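Local coordinates for NAD(P)H-hydrate epimerase (Saccharomyces cerevisiae, PDB 1JZT), which catalyses the epimerisation of the S and R forms of hydrated NADH and NADPH, so that a partner dehydratase can repair both, with potassium as cofactor, at residues D73-A78 with P88-P93; F226-K229 with E233-G236; E126-E131 with E158-V163. One frame throughout, in Å; residues are numbered along the deposited sequence.

How the interactions relate
Interactions 1 and 3 are neighbours in the Rossmann-like layer structure, their centres 17 Å apart, whereas interaction 2 stands alone at the far side of the chain's centre. Strand 88-91 links the first two: V89, on the strand face turned from helix 69-83, packs its CG1 3.8 Å from CZ of Y127 of segment 126-131. Segment 73-78 of interaction 1 carries D73, which is predicted to bind the hydrated nucleotide, and in interaction 3 the side chain of L160 lies about 5 Å from that of D138, a predicted potassium ligand. The centre of interaction 2 is 29 Å from that of interaction 1 and 38 Å from that of interaction 3, away from the predicted nucleotide and potassium sites.

Interaction 1 (D73-A78 with P88-P93); sequences DGLVCA and PVVFYP
Helix 73-78 runs nearly antiparallel to strand 88-91, the axes 159° apart and 9.2 Å distant at their closest, with A78 and P88 forming the nearest CA pair. Apolar contacts of L75 and A78 with P88, V90 and the Y92 ring fill the interval. The short A78 side chain allows close approach: its CB packs 3.5 Å from CG2 of V90, while its carbonyl O lies 3.3 Å from CG of the P88 ring, a van der Waals contact at the strand's start. V90 divides its branches between two helix residues, for with CG1 anti to the backbone N (chi1 175°) that methyl is left to meet L75 CD2 at 4.1 Å, as CG2 goes to A78.

L75 also splits its methyls. CD1 touches the Y92 ring at CE2, 3.8 Å away, and CD2 sits above one ring face, displaced toward the rim. The leucine chain crosses the tyrosine at about a right angle. A78 and Y92 also touch helix 100-111, and all five touching residues are buried. The same helix carries D73, predicted to bind NADPHX, on a side that does not meet strand 88-91. The unit strand 60-65, helix 69-83, strand 88-91 is a beta-alpha-beta crossover of the Rossmann-like fold, its helix packed against the parallel part of the sheet.

Interaction 2 (F226-K229 with E233-G236); sequences FANK and EPFG
A227 and N228, in the last turn of helix 224-229, meet E233 and P234 where the chain comes back past the helix. The backbones are closest at A227 and E233, whose CA atoms lie 5.4 Å apart, and only three residues separate the two segments.

The apolar part is small and rests on A227. Its CB points at the returning chain and lies 3.8 Å from CD of P234 and just as far from the proline N, thus meeting the pyrrolidine ring at its nitrogen end. The same methyl is 4.1 Å from the carbonyl C of E233, so it covers the peptide joining the two residues. I222 and F232 also touch A227, which is buried.

The polar part is at the exposed side, where the side chains of N228 and E233 meet. E233 starts away from the helix, but its chain bends at chi2 (73°) and brings the carboxylate back to the asparagine. The amide and carboxylate planes stand nearly perpendicular, 85° apart. As modelled, OD1 of N228 lies 2.6 Å from OE2 of E233, but the amide is probably turned over, so the identity of the atom at that position is doubtful; with the amide turned back the pair may be a hydrogen bond. The firmer partner of the carboxylate is R224, at the start of the same helix, which forms a salt bridge with OE2.

Chemically, the contact thus combines one buried methyl against a proline with a charged group at the surface. The R224 bridge would be expected to favour the ionised carboxylate of E233 and ties the returning loop to the first turn of the helix it passes.

Interaction 3 (E126-E131 with E158-V163); sequences EYLKPE and EELCKV
L128 reaches from the loop before strand 133-139 to the C-terminal part of helix 153-163, where it meets E159, L160 and V163; its CA is nearest that of V163, 7.0 Å away. At E159 the aliphatic root of the side chain makes the contact: CB lies 3.7 Å from L128 CD2, and the two side chains cross at about a right angle. The same methyl is 3.9 Å from the carbonyl O of E159, so it lies against the helix backbone as well as the side chain. E159 also touches W124.

L160, one residue on, is a looser neighbour. Its CD2 stands 4.5 Å from L128 CD2, and its backbone N is 4.4 Å from that same methyl. The L160 side chain also packs on I64 of strand 60-65, joining the helix to the sheet.

V163 meets the other end of L128. With CG1 anti to the carbonyl carbon (chi1 -54°), this methyl comes within 3.8 Å of the L128 carbonyl O, while CG2 faces L128 CB at 4.4 Å. V163 N donates a backbone hydrogen bond to L160 O.

L128 thus touches both helix 153-163 and, through a further contact, F62 of strand 60-65. This is layer packing of a Rossmann-like alpha/beta domain: the segment leading into strand 133-139 is covered by the helix that follows the strand, with the L160 side chain about 5 Å from that of D138, a predicted potassium ligand.

Interaction 1 (D73-A78 with P88-P93)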
loop_
_atom_site.group_PDB
_atom_site.type_symbol
_atom_site.label_atom_id
_atom_site.label_comp_id
_atom_site.label_asym_id
_atom_site.label_seq_id
_atom_site.Cartn_x
_atom_site.Cartn_y
_atom_site.Cartn_z
ATOM N N ASP A 73 -2.002 3.047 -6.179
ATOM C CA ASP A 73 -0.804 2.253 -5.915
ATOM C C ASP A 73 -1.218 0.788 -5.781
ATOM O O ASP A 73 -0.502 -0.115 -6.210
ATOM C CB ASP A 73 -0.111 2.705 -4.617
ATOM C CG ASP A 73 0.556 4.075 -4.737
ATOM O OD1 ASP A 73 0.680 4.603 -5.857
ATOM O OD2 ASP A 73 0.964 4.623 -3.697
ATOM N N GLY A 74 -2.383 0.559 -5.183
ATOM C CA GLY A 74 -2.872 -0.798 -5.017
ATOM C C GLY A 74 -3.224 -1.465 -6.336
ATOM O O GLY A 74 -2.995 -2.667 -6.509
ATOM N N LEU A 75 -3.790 -0.700 -7.265
ATOM C CA LEU A 75 -4.164 -1.238 -8.573
ATOM C C LEU A 75 -2.917 -1.724 -9.316
ATOM O O LEU A 75 -2.952 -2.752 -10.000
ATOM C CB LEU A 75 -4.895 -0.173 -9.405
ATOM C CG LEU A 75 -6.187 0.386 -8.797
ATOM C CD1 LEU A 75 -6.843 1.397 -9.750
ATOM C CD2 LEU A 75 -7.133 -0.759 -8.503
ATOM N N VAL A 76 -1.822 -0.977 -9.180
ATOM C CA VAL A 76 -0.551 -1.340 -9.808
ATOM C C VAL A 76 -0.025 -2.613 -9.129
ATOM O O VAL A 76 0.378 -3.569 -9.789
ATOM C CB VAL A 76 0.499 -0.220 -9.631
ATOM C CG1 VAL A 76 1.881 -0.718 -10.051
ATOM C CG2 VAL A 76 0.108 0.991 -10.463
ATOM N N CYS A 77 -0.025 -2.602 -7.800
ATOM C CA CYS A 77 0.435 -3.735 -7.000
ATOM C C CYS A 77 -0.237 -5.036 -7.425
ATOM O O CYS A 77 0.416 -6.062 -7.580
ATOM C CB CYS A 77 0.138 -3.468 -5.526
ATOM S SG CYS A 77 0.420 -4.885 -4.437
ATOM N N ALA A 78 -1.552 -4.984 -7.595
ATOM C CA ALA A 78 -2.327 -6.143 -7.992
ATOM C C ALA A 78 -1.849 -6.757 -9.309
ATOM O O ALA A 78 -1.814 -7.983 -9.445
ATOM C CB ALA A 78 -3.802 -5.769 -8.087
ATOM N N PRO A 88 -4.241 -12.417 -7.125
ATOM C CA PRO A 88 -4.826 -11.186 -6.594
ATOM C C PRO A 88 -6.285 -10.949 -6.967
ATOM O O PRO A 88 -6.723 -11.286 -8.067
ATOM C CB PRO A 88 -3.897 -10.106 -7.147
ATOM C CG PRO A 88 -3.520 -10.659 -8.486
ATOM C CD PRO A 88 -3.271 -12.126 -8.198
ATOM N N VAL A 89 -7.026 -10.385 -6.016
ATOM C CA VAL A 89 -8.428 -10.025 -6.189
ATOM C C VAL A 89 -8.560 -8.610 -5.633
ATOM O O VAL A 89 -8.207 -8.348 -4.478
ATOM C CB VAL A 89 -9.378 -10.961 -5.401
ATOM C CG1 VAL A 89 -10.806 -10.429 -5.466
ATOM C CG2 VAL A 89 -9.326 -12.363 -5.976
ATOM N N VAL A 90 -9.064 -7.699 -6.459
ATOM C CA VAL A 90 -9.221 -6.310 -6.057
ATOM C C VAL A 90 -10.652 -5.911 -5.713
ATOM O O VAL A 90 -11.591 -6.238 -6.444
ATOM C CB VAL A 90 -8.732 -5.351 -7.172
ATOM C CG1 VAL A 90 -9.026 -3.906 -6.784
ATOM C CG2 VAL A 90 -7.239 -5.544 -7.412
ATOM N N PHE A 91 -10.792 -5.201 -4.594
ATOM C CA PHE A 91 -12.073 -4.666 -4.130
ATOM C C PHE A 91 -11.897 -3.160 -4.295
ATOM O O PHE A 91 -11.080 -2.532 -3.607
ATOM C CB PHE A 91 -12.324 -5.039 -2.662
ATOM C CG PHE A 91 -13.603 -4.471 -2.095
ATOM C CD1 PHE A 91 -14.746 -4.362 -2.880
ATOM C CD2 PHE A 91 -13.667 -4.069 -0.763
ATOM C CE1 PHE A 91 -15.940 -3.862 -2.348
ATOM C CE2 PHE A 91 -14.856 -3.565 -0.215
ATOM C CZ PHE A 91 -15.992 -3.463 -1.013
ATOM N N TYR A 92 -12.646 -2.597 -5.241
ATOM C CA TYR A 92 -12.578 -1.173 -5.585
ATOM C C TYR A 92 -13.979 -0.580 -5.452
ATOM O O TYR A 92 -14.654 -0.349 -6.451
ATOM C CB TYR A 92 -12.089 -1.056 -7.039
ATOM C CG TYR A 92 -11.504 0.279 -7.449
ATOM C CD1 TYR A 92 -11.141 1.237 -6.500
ATOM C CD2 TYR A 92 -11.242 0.554 -8.794
ATOM C CE1 TYR A 92 -10.528 2.432 -6.883
ATOM C CE2 TYR A 92 -10.624 1.740 -9.184
ATOM C CZ TYR A 92 -10.269 2.671 -8.227
ATOM O OH TYR A 92 -9.631 3.832 -8.602
ATOM N N PRO A 93 -14.425 -0.313 -4.212
ATOM C CA PRO A 93 -15.750 0.246 -3.910
ATOM C C PRO A 93 -16.088 1.625 -4.484
ATOM O O PRO A 93 -17.135 1.792 -5.114
ATOM C CB PRO A 93 -15.784 0.224 -2.385
ATOM C CG PRO A 93 -14.357 0.451 -2.023
ATOM C CD PRO A 93 -13.638 -0.472 -2.976
#

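Interaction 2 (F226-K229 with E233-G236)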
loop_
_atom_site.group_PDB
_atom_site.type_symbol
_atom_site.label_atom_id
_atom_site.label_comp_id
_atom_site.label_asym_id
_atom_site.label_seq_id
_atom_site.Cartn_x
_atom_site.Cartn_y
_atom_site.Cartn_z
ATOM N N PHE A 226 18.134 16.038 -2.548
ATOM C CA PHE A 226 16.699 16.252 -2.385
ATOM C C PHE A 226 16.248 15.743 -1.023
ATOM O O PHE A 226 15.542 16.439 -0.294
ATOM C CB PHE A 226 15.928 15.519 -3.484
ATOM C CG PHE A 226 14.450 15.774 -3.464
ATOM C CD1 PHE A 226 13.938 17.001 -3.871
ATOM C CD2 PHE A 226 13.566 14.778 -3.059
ATOM C CE1 PHE A 226 12.563 17.235 -3.877
ATOM C CE2 PHE A 226 12.192 15.000 -3.060
ATOM C CZ PHE A 226 11.685 16.234 -3.473
ATOM N N ALA A 227 16.652 14.518 -0.694
ATOM C CA ALA A 227 16.302 13.916 0.588
ATOM C C ALA A 227 16.825 14.788 1.727
ATOM O O ALA A 227 16.070 15.170 2.619
ATOM C CB ALA A 227 16.892 12.509 0.691
ATOM N N ASN A 228 18.117 15.102 1.692
ATOM C CA ASN A 228 18.725 15.931 2.730
ATOM C C ASN A 228 17.958 17.238 2.915
ATOM O O ASN A 228 17.790 17.713 4.040
ATOM C CB ASN A 228 20.190 16.233 2.394
ATOM C CG ASN A 228 21.078 14.996 2.478
ATOM O OD1 ASN A 228 20.647 13.936 2.939
ATOM N ND2 ASN A 228 22.323 15.129 2.041
ATOM N N LYS A 229 17.493 17.813 1.812
ATOM C CA LYS A 229 16.739 19.058 1.863
ATOM C C LYS A 229 15.492 18.892 2.718
ATOM O O LYS A 229 15.036 19.837 3.365
ATOM C CB LYS A 229 16.326 19.492 0.457
ATOM C CG LYS A 229 15.428 20.717 0.445
ATOM C CD LYS A 229 15.189 21.219 -0.959
ATOM C CE LYS A 229 14.209 20.349 -1.709
ATOM N NZ LYS A 229 13.986 20.881 -3.083
ATOM N N GLU A 233 17.952 11.006 4.742
ATOM C CA GLU A 233 18.965 10.486 3.837
ATOM C C GLU A 233 18.329 9.418 2.944
ATOM O O GLU A 233 17.494 8.641 3.401
ATOM C CB GLU A 233 20.111 9.865 4.640
ATOM C CG GLU A 233 21.451 9.884 3.928
ATOM C CD GLU A 233 22.054 11.271 3.875
ATOM O OE1 GLU A 233 22.384 11.814 4.952
ATOM O OE2 GLU A 233 22.197 11.821 2.760
ATOM N N PRO A 234 18.711 9.367 1.660
ATOM C CA PRO A 234 18.139 8.360 0.756
ATOM C C PRO A 234 18.410 6.962 1.317
ATOM O O PRO A 234 19.499 6.700 1.820
ATOM C CB PRO A 234 18.869 8.625 -0.559
ATOM C CG PRO A 234 20.202 9.152 -0.097
ATOM C CD PRO A 234 19.803 10.106 1.004
ATOM N N PHE A 235 17.422 6.077 1.230
ATOM C CA PHE A 235 17.557 4.724 1.758
ATOM C C PHE A 235 18.482 3.804 0.967
ATOM O O PHE A 235 18.527 3.845 -0.263
ATOM C CB PHE A 235 16.170 4.098 1.903
ATOM C CG PHE A 235 15.305 4.820 2.884
ATOM C CD1 PHE A 235 15.432 4.580 4.247
ATOM C CD2 PHE A 235 14.431 5.816 2.453
ATOM C CE1 PHE A 235 14.703 5.328 5.168
ATOM C CE2 PHE A 235 13.701 6.567 3.363
ATOM C CZ PHE A 235 13.838 6.324 4.725
ATOM N N GLY A 236 19.216 2.969 1.696
ATOM C CA GLY A 236 20.157 2.059 1.074
ATOM C C GLY A 236 19.574 0.788 0.485
ATOM O O GLY A 236 19.884 -0.320 0.938
#

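Interaction 3 (E126-E131 with E158-V163)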
loop_
_atom_site.group_PDB
_atom_site.type_symbol
_atom_site.label_atom_id
_atom_site.label_comp_id
_atom_site.label_asym_id
_atom_site.label_seq_id
_atom_site.Cartn_x
_atom_site.Cartn_y
_atom_site.Cartn_z
ATOM N N GLU A 126 -16.527 -12.447 1.557
ATOM C CA GLU A 126 -16.110 -13.838 1.430
ATOM C C GLU A 126 -14.586 -13.949 1.442
ATOM O O GLU A 126 -14.032 -15.006 1.754
ATOM C CB GLU A 126 -16.662 -14.439 0.138
ATOM N N TYR A 127 -13.908 -12.853 1.116
ATOM C CA TYR A 127 -12.450 -12.847 1.085
ATOM C C TYR A 127 -11.797 -12.555 2.428
ATOM O O TYR A 127 -10.571 -12.475 2.523
ATOM C CB TYR A 127 -11.958 -11.850 0.038
ATOM C CG TYR A 127 -12.208 -12.325 -1.372
ATOM C CD1 TYR A 127 -11.389 -13.297 -1.955
ATOM C CD2 TYR A 127 -13.287 -11.841 -2.106
ATOM C CE1 TYR A 127 -11.643 -13.774 -3.238
ATOM C CE2 TYR A 127 -13.553 -12.312 -3.384
ATOM C CZ TYR A 127 -12.731 -13.276 -3.944
ATOM O OH TYR A 127 -13.003 -13.742 -5.207
ATOM N N LEU A 128 -12.614 -12.390 3.465
ATOM C CA LEU A 128 -12.091 -12.133 4.800
ATOM C C LEU A 128 -12.060 -13.426 5.608
ATOM O O LEU A 128 -12.089 -13.407 6.841
ATOM C CB LEU A 128 -12.937 -11.079 5.521
ATOM C CG LEU A 128 -12.627 -9.622 5.163
ATOM C CD1 LEU A 128 -12.867 -9.392 3.685
ATOM C CD2 LEU A 128 -13.489 -8.688 5.996
ATOM N N LYS A 129 -12.009 -14.548 4.898
ATOM C CA LYS A 129 -11.954 -15.866 5.523
ATOM C C LYS A 129 -10.554 -16.436 5.329
ATOM O O LYS A 129 -10.012 -16.411 4.224
ATOM C CB LYS A 129 -12.981 -16.805 4.892
ATOM C CG LYS A 129 -14.418 -16.362 5.077
ATOM C CD LYS A 129 -15.380 -17.291 4.355
ATOM C CE LYS A 129 -16.811 -16.786 4.469
ATOM N NZ LYS A 129 -17.757 -17.587 3.642
ATOM N N PRO A 130 -9.953 -16.961 6.405
ATOM C CA PRO A 130 -8.610 -17.547 6.399
ATOM C C PRO A 130 -8.317 -18.552 5.286
ATOM O O PRO A 130 -7.269 -18.491 4.646
ATOM C CB PRO A 130 -8.506 -18.181 7.784
ATOM C CG PRO A 130 -9.346 -17.279 8.625
ATOM C CD PRO A 130 -10.550 -17.032 7.753
ATOM N N GLU A 131 -9.239 -19.481 5.058
ATOM C CA GLU A 131 -9.031 -20.502 4.036
ATOM C C GLU A 131 -9.102 -20.012 2.594
ATOM O O GLU A 131 -8.828 -20.773 1.668
ATOM C CB GLU A 131 -10.020 -21.660 4.234
ATOM C CG GLU A 131 -11.441 -21.245 4.588
ATOM C CD GLU A 131 -11.571 -20.751 6.026
ATOM O OE1 GLU A 131 -11.220 -21.513 6.956
ATOM O OE2 GLU A 131 -12.029 -19.603 6.225
ATOM N N GLU A 158 -13.632 -1.620 9.942
ATOM C CA GLU A 158 -14.175 -2.376 11.063
ATOM C C GLU A 158 -14.102 -3.870 10.772
ATOM O O GLU A 158 -13.667 -4.651 11.620
ATOM C CB GLU A 158 -15.626 -1.967 11.326
ATOM C CG GLU A 158 -15.764 -0.619 12.004
ATOM C CD GLU A 158 -17.212 -0.171 12.121
ATOM O OE1 GLU A 158 -18.055 -0.974 12.585
ATOM O OE2 GLU A 158 -17.503 0.989 11.756
ATOM N N GLU A 159 -14.523 -4.261 9.569
ATOM C CA GLU A 159 -14.500 -5.666 9.166
ATOM C C GLU A 159 -13.072 -6.199 9.144
ATOM O O GLU A 159 -12.817 -7.328 9.557
ATOM C CB GLU A 159 -15.127 -5.848 7.778
ATOM C CG GLU A 159 -16.611 -5.493 7.666
ATOM C CD GLU A 159 -17.504 -6.331 8.570
ATOM O OE1 GLU A 159 -17.154 -7.495 8.858
ATOM O OE2 GLU A 159 -18.573 -5.827 8.980
ATOM N N LEU A 160 -12.142 -5.384 8.653
ATOM C CA LEU A 160 -10.736 -5.782 8.590
ATOM C C LEU A 160 -10.156 -5.995 9.986
ATOM O O LEU A 160 -9.434 -6.963 10.224
ATOM C CB LEU A 160 -9.907 -4.716 7.855
ATOM C CG LEU A 160 -10.227 -4.531 6.369
ATOM C CD1 LEU A 160 -9.317 -3.459 5.760
ATOM C CD2 LEU A 160 -10.047 -5.852 5.652
ATOM N N CYS A 161 -10.471 -5.092 10.910
ATOM C CA CYS A 161 -9.949 -5.210 12.271
ATOM C C CYS A 161 -10.402 -6.482 12.975
ATOM O O CYS A 161 -9.695 -7.002 13.836
ATOM C CB CYS A 161 -10.351 -3.991 13.105
ATOM S SG CYS A 161 -9.480 -2.477 12.649
ATOM N N LYS A 162 -11.578 -6.982 12.611
ATOM C CA LYS A 162 -12.100 -8.195 13.223
ATOM C C LYS A 162 -11.292 -9.441 12.860
ATOM O O LYS A 162 -11.234 -10.393 13.641
ATOM C CB LYS A 162 -13.564 -8.393 12.822
ATOM C CG LYS A 162 -14.445 -7.226 13.247
ATOM C CD LYS A 162 -15.838 -7.295 12.657
ATOM C CE LYS A 162 -16.718 -8.262 13.408
ATOM N NZ LYS A 162 -18.141 -8.131 12.966
ATOM N N VAL A 163 -10.659 -9.439 11.690
ATOM C CA VAL A 163 -9.881 -10.603 11.263
ATOM C C VAL A 163 -8.388 -10.338 11.082
ATOM O O VAL A 163 -7.656 -11.215 10.620
ATOM C CB VAL A 163 -10.423 -11.173 9.930
ATOM C CG1 VAL A 163 -11.911 -11.466 10.052
ATOM C CG2 VAL A 163 -10.159 -10.194 8.803
#